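Local structure of uncharacterized protein (Pyrococcus horikoshii, 1ZJJ) at residues F6-V11 with F36-N41; F87-E92 with G125-L130; V208-D213 with T231-L236. The protein is uncharacterised but binds magnesium and is probably a phosphatase of the haloacid dehalogenase (HAD) superfamily. All blocks are in the same frame, centred on the assembly; numbering follows the deposited sequence.

Contact 1: F6-V11 with F36-N41. With MG (magnesium ion), chain D.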
loop_
_atom_site.group_PDB
_atom_site.type_symbol
_atom_site.label_atom_id
_atom_site.label_comp_id
_atom_site.label_asym_id
_atom_site.label_seq_id
_atom_site.Cartn_x
_atom_site.Cartn_y
_atom_site.Cartn_z
ATOM N N PHE B 6 12.452 25.877 -6.722
ATOM C CA PHE B 6 13.436 24.830 -6.437
ATOM C C PHE B 6 12.941 23.707 -5.542
ATOM O O PHE B 6 12.338 23.949 -4.492
ATOM C CB PHE B 6 14.677 25.378 -5.719
ATOM C CG PHE B 6 15.424 26.442 -6.471
ATOM C CD1 PHE B 6 15.010 27.765 -6.415
ATOM C CD2 PHE B 6 16.571 26.125 -7.197
ATOM C CE1 PHE B 6 15.731 28.764 -7.062
ATOM C CE2 PHE B 6 17.300 27.118 -7.850
ATOM C CZ PHE B 6 16.876 28.440 -7.780
ATOM N N ASP B 7 13.225 22.478 -5.953
ATOM C CA ASP B 7 12.915 21.327 -5.120
ATOM C C ASP B 7 14.034 21.462 -4.091
ATOM O O ASP B 7 15.000 22.185 -4.339
ATOM C CB ASP B 7 13.091 20.026 -5.893
ATOM C CG ASP B 7 13.149 18.823 -4.981
ATOM O OD1 ASP B 7 12.133 18.507 -4.326
ATOM O OD2 ASP B 7 14.224 18.207 -4.914
ATOM N N MET B 8 13.935 20.777 -2.957
ATOM C CA MET B 8 14.969 20.907 -1.938
ATOM C C MET B 8 16.021 19.793 -1.853
ATOM O O MET B 8 17.154 19.976 -2.308
ATOM C CB MET B 8 14.304 21.129 -0.577
ATOM C CG MET B 8 13.413 22.371 -0.580
ATOM S SD MET B 8 12.561 22.736 0.973
ATOM C CE MET B 8 13.730 23.740 1.759
ATOM N N ASP B 9 15.663 18.650 -1.277
ATOM C CA ASP B 9 16.623 17.553 -1.131
ATOM C C ASP B 9 17.180 17.095 -2.482
ATOM O O ASP B 9 16.428 16.769 -3.391
ATOM C CB ASP B 9 15.975 16.365 -0.414
ATOM C CG ASP B 9 17.002 15.380 0.110
ATOM O OD1 ASP B 9 16.630 14.228 0.423
ATOM O OD2 ASP B 9 18.186 15.769 0.221
ATOM N N GLY B 10 18.503 17.070 -2.607
ATOM C CA GLY B 10 19.114 16.661 -3.860
ATOM C C GLY B 10 19.313 17.840 -4.798
ATOM O O GLY B 10 19.884 17.696 -5.875
ATOM N N VAL B 11 18.848 19.013 -4.374
ATOM C CA VAL B 11 18.957 20.230 -5.169
ATOM C C VAL B 11 19.666 21.355 -4.401
ATOM O O VAL B 11 20.675 21.892 -4.858
ATOM C CB VAL B 11 17.552 20.715 -5.614
ATOM C CG1 VAL B 11 17.664 21.965 -6.490
ATOM C CG2 VAL B 11 16.844 19.596 -6.384
ATOM N N PHE B 36 11.805 33.698 -6.233
ATOM C CA PHE B 36 12.000 32.258 -6.164
ATOM C C PHE B 36 11.271 31.669 -4.972
ATOM O O PHE B 36 10.871 32.385 -4.049
ATOM C CB PHE B 36 13.498 31.928 -6.087
ATOM C CG PHE B 36 14.171 32.458 -4.855
ATOM C CD1 PHE B 36 14.199 31.708 -3.684
ATOM C CD2 PHE B 36 14.740 33.731 -4.851
ATOM C CE1 PHE B 36 14.784 32.218 -2.520
ATOM C CE2 PHE B 36 15.323 34.245 -3.698
ATOM C CZ PHE B 36 15.345 33.488 -2.529
ATOM N N ALA B 37 11.088 30.357 -5.007
ATOM C CA ALA B 37 10.425 29.655 -3.918
ATOM C C ALA B 37 10.918 28.221 -3.890
ATOM O O ALA B 37 11.367 27.690 -4.905
ATOM C CB ALA B 37 8.918 29.692 -4.107
ATOM N N PHE B 38 10.854 27.606 -2.716
ATOM C CA PHE B 38 11.275 26.228 -2.559
ATOM C C PHE B 38 9.992 25.399 -2.496
ATOM O O PHE B 38 9.001 25.810 -1.877
ATOM C CB PHE B 38 12.122 26.083 -1.290
ATOM C CG PHE B 38 13.398 26.905 -1.310
ATOM C CD1 PHE B 38 13.880 27.449 -2.500
ATOM C CD2 PHE B 38 14.128 27.109 -0.144
ATOM C CE1 PHE B 38 15.073 28.185 -2.528
ATOM C CE2 PHE B 38 15.322 27.842 -0.160
ATOM C CZ PHE B 38 15.795 28.380 -1.357
ATOM N N LEU B 39 10.005 24.241 -3.143
ATOM C CA LEU B 39 8.815 23.410 -3.206
ATOM C C LEU B 39 9.105 21.944 -2.918
ATOM O O LEU B 39 9.640 21.240 -3.776
ATOM C CB LEU B 39 8.193 23.555 -4.607
ATOM C CG LEU B 39 6.827 22.916 -4.894
ATOM C CD1 LEU B 39 5.762 23.705 -4.153
ATOM C CD2 LEU B 39 6.531 22.923 -6.394
ATOM N N THR B 40 8.742 21.487 -1.719
ATOM C CA THR B 40 8.969 20.096 -1.335
ATOM C C THR B 40 7.682 19.281 -1.160
ATOM O O THR B 40 6.687 19.781 -0.624
ATOM C CB THR B 40 9.775 20.003 -0.019
ATOM O OG1 THR B 40 9.967 18.625 0.323
ATOM C CG2 THR B 40 9.039 20.698 1.120
ATOM N N ASN B 41 7.713 18.030 -1.625
ATOM C CA ASN B 41 6.600 17.101 -1.512
ATOM C C ASN B 41 6.499 16.534 -0.098
ATOM O O ASN B 41 5.526 15.892 0.274
ATOM C CB ASN B 41 6.821 15.967 -2.514
ATOM C CG ASN B 41 6.004 16.225 -3.753
ATOM O OD1 ASN B 41 5.345 17.251 -3.894
ATOM N ND2 ASN B 41 6.060 15.255 -4.682
HETATM MG MG MG D . 14.539 16.108 -4.517
HETATM O O HOH W 1 10.278 16.783 -3.131
HETATM O O HOH W 2 13.403 16.000 -2.818
HETATM O O HOH W 3 12.549 18.092 -0.804
HETATM O O HOH W 4 12.792 15.655 -5.682
HETATM O O HOH W 5 15.148 14.047 -4.335
#

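Contact 2: F87-E92 with G125-L130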
loop_
_atom_site.group_PDB
_atom_site.type_symbol
_atom_site.label_atom_id
_atom_site.label_comp_id
_atom_site.label_asym_id
_atom_site.label_seq_id
_atom_site.Cartn_x
_atom_site.Cartn_y
_atom_site.Cartn_z
ATOM N N PHE B 87 -9.335 13.535 9.631
ATOM C CA PHE B 87 -8.605 12.453 10.271
ATOM C C PHE B 87 -7.258 12.501 9.555
ATOM O O PHE B 87 -7.204 12.468 8.328
ATOM C CB PHE B 87 -9.260 11.099 10.034
ATOM C CG PHE B 87 -8.511 9.963 10.665
ATOM C CD1 PHE B 87 -8.432 9.851 12.052
ATOM C CD2 PHE B 87 -7.847 9.026 9.880
ATOM C CE1 PHE B 87 -7.701 8.821 12.652
ATOM C CE2 PHE B 87 -7.112 7.992 10.462
ATOM C CZ PHE B 87 -7.038 7.889 11.854
ATOM N N VAL B 88 -6.174 12.586 10.312
ATOM C CA VAL B 88 -4.859 12.682 9.704
ATOM C C VAL B 88 -3.908 11.523 9.944
ATOM O O VAL B 88 -3.814 10.988 11.049
ATOM C CB VAL B 88 -4.133 13.955 10.180
ATOM C CG1 VAL B 88 -2.749 14.038 9.545
ATOM C CG2 VAL B 88 -4.964 15.181 9.847
ATOM N N ILE B 89 -3.200 11.151 8.884
ATOM C CA ILE B 89 -2.173 10.122 8.945
ATOM C C ILE B 89 -0.945 10.878 8.465
ATOM O O ILE B 89 -0.863 11.264 7.295
ATOM C CB ILE B 89 -2.458 8.934 8.004
ATOM C CG1 ILE B 89 -3.515 8.017 8.640
ATOM C CG2 ILE B 89 -1.156 8.163 7.727
ATOM C CD1 ILE B 89 -3.999 6.892 7.732
ATOM N N GLY B 90 -0.013 11.133 9.376
ATOM C CA GLY B 90 1.176 11.867 8.994
ATOM C C GLY B 90 1.933 12.432 10.175
ATOM O O GLY B 90 1.596 12.155 11.329
ATOM N N GLY B 91 2.947 13.239 9.880
ATOM C CA GLY B 91 3.766 13.823 10.919
ATOM C C GLY B 91 3.342 15.191 11.409
ATOM O O GLY B 91 2.366 15.779 10.940
ATOM N N GLU B 92 4.111 15.696 12.365
ATOM C CA GLU B 92 3.877 16.989 12.994
ATOM C C GLU B 92 3.530 18.100 12.006
ATOM O O GLU B 92 2.569 18.841 12.204
ATOM C CB GLU B 92 5.122 17.381 13.792
ATOM C CG GLU B 92 4.939 18.539 14.739
ATOM C CD GLU B 92 6.260 18.997 15.331
ATOM O OE1 GLU B 92 7.035 18.133 15.792
ATOM O OE2 GLU B 92 6.520 20.220 15.336
ATOM N N GLY B 125 -0.291 11.621 4.572
ATOM C CA GLY B 125 1.043 12.044 4.196
ATOM C C GLY B 125 1.989 10.985 4.731
ATOM O O GLY B 125 1.541 9.926 5.186
ATOM N N LEU B 126 3.288 11.248 4.682
ATOM C CA LEU B 126 4.257 10.290 5.194
ATOM C C LEU B 126 4.102 10.167 6.714
ATOM O O LEU B 126 4.197 11.152 7.432
ATOM C CB LEU B 126 5.685 10.738 4.862
ATOM C CG LEU B 126 6.785 9.899 5.525
ATOM C CD1 LEU B 126 6.759 8.485 4.959
ATOM C CD2 LEU B 126 8.148 10.546 5.292
ATOM N N ASP B 127 3.861 8.952 7.195
ATOM C CA ASP B 127 3.705 8.714 8.627
ATOM C C ASP B 127 4.711 7.663 9.082
ATOM O O ASP B 127 4.501 6.467 8.895
ATOM C CB ASP B 127 2.286 8.238 8.940
ATOM C CG ASP B 127 2.053 8.045 10.429
ATOM O OD1 ASP B 127 3.009 8.228 11.212
ATOM O OD2 ASP B 127 0.916 7.710 10.813
ATOM N N PRO B 128 5.822 8.103 9.688
ATOM C CA PRO B 128 6.871 7.201 10.169
ATOM C C PRO B 128 6.383 6.300 11.293
ATOM O O PRO B 128 7.018 5.301 11.618
ATOM C CB PRO B 128 7.960 8.165 10.640
ATOM C CG PRO B 128 7.735 9.373 9.789
ATOM C CD PRO B 128 6.239 9.503 9.839
ATOM N N ASP B 129 5.256 6.675 11.892
ATOM C CA ASP B 129 4.679 5.903 12.981
ATOM C C ASP B 129 3.360 5.277 12.554
ATOM O O ASP B 129 2.454 5.114 13.369
ATOM C CB ASP B 129 4.450 6.794 14.208
ATOM C CG ASP B 129 5.714 7.504 14.659
ATOM O OD1 ASP B 129 6.771 6.845 14.775
ATOM O OD2 ASP B 129 5.645 8.725 14.906
ATOM N N LEU B 130 3.260 4.933 11.271
ATOM C CA LEU B 130 2.052 4.318 10.730
ATOM C C LEU B 130 1.739 3.003 11.440
ATOM O O LEU B 130 2.639 2.262 11.836
ATOM C CB LEU B 130 2.209 4.041 9.224
ATOM C CG LEU B 130 0.980 3.438 8.527
ATOM C CD1 LEU B 130 -0.128 4.482 8.495
ATOM C CD2 LEU B 130 1.323 2.989 7.107
HETATM O O HOH W 6 2.640 10.243 12.904
HETATM O O HOH W 7 3.371 13.826 7.273
#

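Contact 3: V208-D213 with T231-L236. With MG (magnesium ion), chain D.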
loop_
_atom_site.group_PDB
_atom_site.type_symbol
_atom_site.label_atom_id
_atom_site.label_comp_id
_atom_site.label_asym_id
_atom_site.label_seq_id
_atom_site.Cartn_x
_atom_site.Cartn_y
_atom_site.Cartn_z
ATOM N N VAL B 208 13.294 23.632 -10.895
ATOM C CA VAL B 208 14.600 23.001 -10.769
ATOM C C VAL B 208 14.497 21.826 -9.798
ATOM O O VAL B 208 14.169 22.011 -8.620
ATOM C CB VAL B 208 15.651 23.996 -10.235
ATOM C CG1 VAL B 208 16.987 23.306 -10.101
ATOM C CG2 VAL B 208 15.744 25.215 -11.151
ATOM N N GLY B 209 14.770 20.619 -10.289
ATOM C CA GLY B 209 14.679 19.443 -9.434
ATOM C C GLY B 209 15.652 18.338 -9.783
ATOM O O GLY B 209 16.409 18.445 -10.751
ATOM N N ASP B 210 15.640 17.267 -8.989
ATOM C CA ASP B 210 16.530 16.133 -9.225
ATOM C C ASP B 210 15.761 14.847 -9.505
ATOM O O ASP B 210 16.371 13.816 -9.779
ATOM C CB ASP B 210 17.448 15.906 -8.023
ATOM C CG ASP B 210 16.688 15.441 -6.807
ATOM O OD1 ASP B 210 15.750 16.160 -6.425
ATOM O OD2 ASP B 210 17.019 14.372 -6.248
ATOM N N ARG B 211 14.432 14.900 -9.421
ATOM C CA ARG B 211 13.606 13.722 -9.689
ATOM C C ARG B 211 12.779 13.897 -10.961
ATOM O O ARG B 211 12.057 14.878 -11.120
ATOM C CB ARG B 211 12.666 13.422 -8.516
ATOM C CG ARG B 211 13.349 12.814 -7.290
ATOM C CD ARG B 211 12.351 12.578 -6.144
ATOM N NE ARG B 211 13.036 12.242 -4.898
ATOM C CZ ARG B 211 13.285 11.003 -4.482
ATOM N NH1 ARG B 211 12.898 9.960 -5.203
ATOM N NH2 ARG B 211 13.941 10.804 -3.345
ATOM N N LEU B 212 12.881 12.927 -11.858
ATOM C CA LEU B 212 12.152 12.972 -13.116
ATOM C C LEU B 212 10.653 12.766 -12.940
ATOM O O LEU B 212 9.847 13.495 -13.517
ATOM C CB LEU B 212 12.721 11.918 -14.073
ATOM C CG LEU B 212 14.070 12.286 -14.701
ATOM C CD1 LEU B 212 14.842 11.032 -15.091
ATOM C CD2 LEU B 212 13.823 13.186 -15.920
ATOM N N ASP B 213 10.289 11.776 -12.132
ATOM C CA ASP B 213 8.891 11.440 -11.876
ATOM C C ASP B 213 8.062 12.496 -11.147
ATOM O O ASP B 213 6.839 12.490 -11.252
ATOM C CB ASP B 213 8.821 10.126 -11.106
ATOM C CG ASP B 213 9.531 10.204 -9.776
ATOM O OD1 ASP B 213 8.914 10.669 -8.799
ATOM O OD2 ASP B 213 10.716 9.819 -9.714
ATOM N N THR B 231 22.889 16.630 -8.838
ATOM C CA THR B 231 23.281 16.472 -7.439
ATOM C C THR B 231 22.325 15.591 -6.645
ATOM O O THR B 231 22.517 15.385 -5.442
ATOM C CB THR B 231 23.350 17.835 -6.708
ATOM O OG1 THR B 231 22.130 18.561 -6.920
ATOM C CG2 THR B 231 24.536 18.656 -7.201
ATOM N N GLY B 232 21.300 15.069 -7.310
ATOM C CA GLY B 232 20.321 14.256 -6.613
ATOM C C GLY B 232 20.122 12.816 -7.044
ATOM O O GLY B 232 21.081 12.085 -7.287
ATOM N N VAL B 233 18.853 12.424 -7.144
ATOM C CA VAL B 233 18.460 11.062 -7.493
ATOM C C VAL B 233 18.633 10.641 -8.954
ATOM O O VAL B 233 19.032 9.513 -9.227
ATOM C CB VAL B 233 16.979 10.805 -7.083
ATOM C CG1 VAL B 233 16.560 9.395 -7.471
ATOM C CG2 VAL B 233 16.817 10.998 -5.589
ATOM N N SER B 234 18.346 11.544 -9.882
ATOM C CA SER B 234 18.438 11.229 -11.303
ATOM C C SER B 234 19.788 11.457 -11.979
ATOM O O SER B 234 20.608 12.252 -11.524
ATOM C CB SER B 234 17.369 12.015 -12.059
ATOM O OG SER B 234 16.086 11.770 -11.520
ATOM N N SER B 235 19.994 10.748 -13.084
ATOM C CA SER B 235 21.218 10.845 -13.876
ATOM C C SER B 235 20.839 11.039 -15.341
ATOM O O SER B 235 19.690 10.828 -15.718
ATOM C CB SER B 235 22.044 9.569 -13.730
ATOM O OG SER B 235 21.304 8.445 -14.178
ATOM N N LEU B 236 21.802 11.427 -16.169
ATOM C CA LEU B 236 21.526 11.647 -17.594
ATOM C C LEU B 236 20.826 10.428 -18.201
ATOM O O LEU B 236 19.914 10.556 -19.043
ATOM C CB LEU B 236 22.825 11.900 -18.348
ATOM C CG LEU B 236 23.256 13.320 -18.755
ATOM C CD1 LEU B 236 22.252 13.910 -19.744
ATOM C CD2 LEU B 236 23.404 14.221 -17.535
HETATM MG MG MG D . 14.539 16.108 -4.517
HETATM O O HOH W 5 15.148 14.047 -4.335
HETATM O O HOH W 4 12.792 15.655 -5.682
HETATM O O HOH W 2 13.403 16.000 -2.818
#

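Contact 1: F6-V11 with F36-N41
Phe-6 and Phe-38 share one face of the parallel sheet, their side chains slanting across each other with Phe-6 CB 3.9 Å from Phe-38 CD1. The Phe-6 ring receives Phe-36 CB at its edge, and helix 22-31 packs on it through Leu-25 and Leu-29. The backbones are joined by Phe-6 N donating to Ala-37 O and Leu-39 N to Phe-6 O (2.7 Å). Beyond the Phe-6 to Phe-38 bridge Met-8 runs at about a right angle to Phe-38, and a bend about the CG-SD bond (chi3 90°) brings CE to 3.9 Å from Phe-38 CD2. Met-8 SD lies 4.0 Å from Thr-40 CB, and Tyr-50 and Leu-54 of helix 47-56 also pack on Met-8. An alanine here would probably leave a gap between Phe-38, Thr-40 and that helix, letting the Phe-38 ring move. Asp-7, with CG anti to its backbone N (chi1 164°), uses its two oxygens differently: OD2 binds the magnesium ion at 2.2 Å, while OD1 pairs with Lys-187 and reaches Asn-41 N through a water. Asp-9 O also binds the magnesium ion, at 2.3 Å. This loop, at a central strand's C-terminal end, is consistent with motif I (DxDx(T/V)) of the HAD superfamily.

Contact 2: F87-E92 with G125-L130
Gly-90 and Asp-127 mark the closest backbone approach, 4.1 Å between their CA atoms, where strand 86-89 ends and the chain after strand 121-124 swings past it, with Gly-125 N donating to Ile-89 O at 2.8 Å in a nearly straight bond. Beyond this hydrogen bond, two waters bridge the segments: one accepts from Gly-91 N and donates to Leu-126 O, the other donates to Gly-90 O and Asp-127 OD1. The Gly-90 backbone (phi 163°, psi -173°) would force a CB against the carbonyl before it, and its bare CA lies 3.5 Å from Leu-126 O in a CA-H...O contact.

Ile-89 carries the apolar side through one methyl. Its CG2 meets Asp-127 CB at 3.7 Å, the two side chains crossing at about a right angle, and also touches Leu-130 CD1 at 3.9 Å. Asp-127 extends with CG anti to the backbone N (chi1 -177°), which carries the carboxylate alongside Gly-90 N. Its oxygens have separate tasks: OD2 forms a salt bridge with Lys-134 of helix 132-143, whereas OD1 takes Asp-129 N at 2.8 Å from above the carboxylate plane as well as the water. Tyr-132 of the second subunit packs on Leu-126 and Leu-130, placing this loop at the dimer interface. The bond from Asp-129 N to Asp-127 OD1 closes an Asx turn, set within a type I beta turn from Asp-127 to Leu-130, and together they shape the strand-to-helix loop at the C-terminal ends of strands 86-89 and 121-124 in the four-stranded parallel sheet.

Contact 3: V208-D213 with T231-L236
Gly-232, which follows Thr-231, whose OG1 is hydrogen-bonded to Gly-10 O in the aspartate loop after strand 2-6, presses its CA to within 3.3 Å of Asp-210 OD2, and a side chain here would run into that oxygen. At Val-233 the backbone N donates to Asp-210 OD2 (2.8 Å, 166°), using the anti lone pair, the one turned away from OD1. Asp-210 OD1 meets the magnesium ion at 2.3 Å. OD2 also accepts from a metal-bound water, so the carboxylate is held at both oxygens and its rotation is fixed. The Val-233 side chain sends CG2 over the centre of one face of the Arg-211 guanidinium, 3.6 Å above its plane. The Arg-211 chain runs extended from CG to NE, chi4 of -93° turns the guanidinium, and NE makes a weak bond to the same water.

Ser-234 then grips the Asp-210 carbonyl twice: its N and its OG, the latter at 2.7 Å, both donate to Asp-210 O. The hydroxyl lies beside its own backbone N (chi1 -55°) and is also met, weakly, by Leu-212 N at the start of helix 212-221. Two consecutive loop residues thus secure both the carboxylate and the backbone of a metal ligand, a second shell around the aspartate that completes the magnesium site at the C-terminal end of strand 204-209 in this HAD-type fold.

Overall arrangement
From the N terminus, strand 2-6 runs into the aspartate loop, and contact 1 closes a beta-alpha-beta crossover to strand 36-40 through helix 22-31, with short strands 13-14 and 17-18 before the helix. Contact 2 follows at the strand ends of the four-stranded sheet, closing the excursion through helices 92-101 and 108-115. The chain returns to the six-stranded sheet, where contact 3 closes the shorter loop through helix 212-221 and strand 225-229. All are in series, none nested or crossed. Contacts 1 and 3 touch, centres 12 Å apart: strands 2-6 and 204-209 are neighbours, and the two sites share the magnesium ion and three waters. Contact 2 lies apart, its centre 21 Å from that of contact 1.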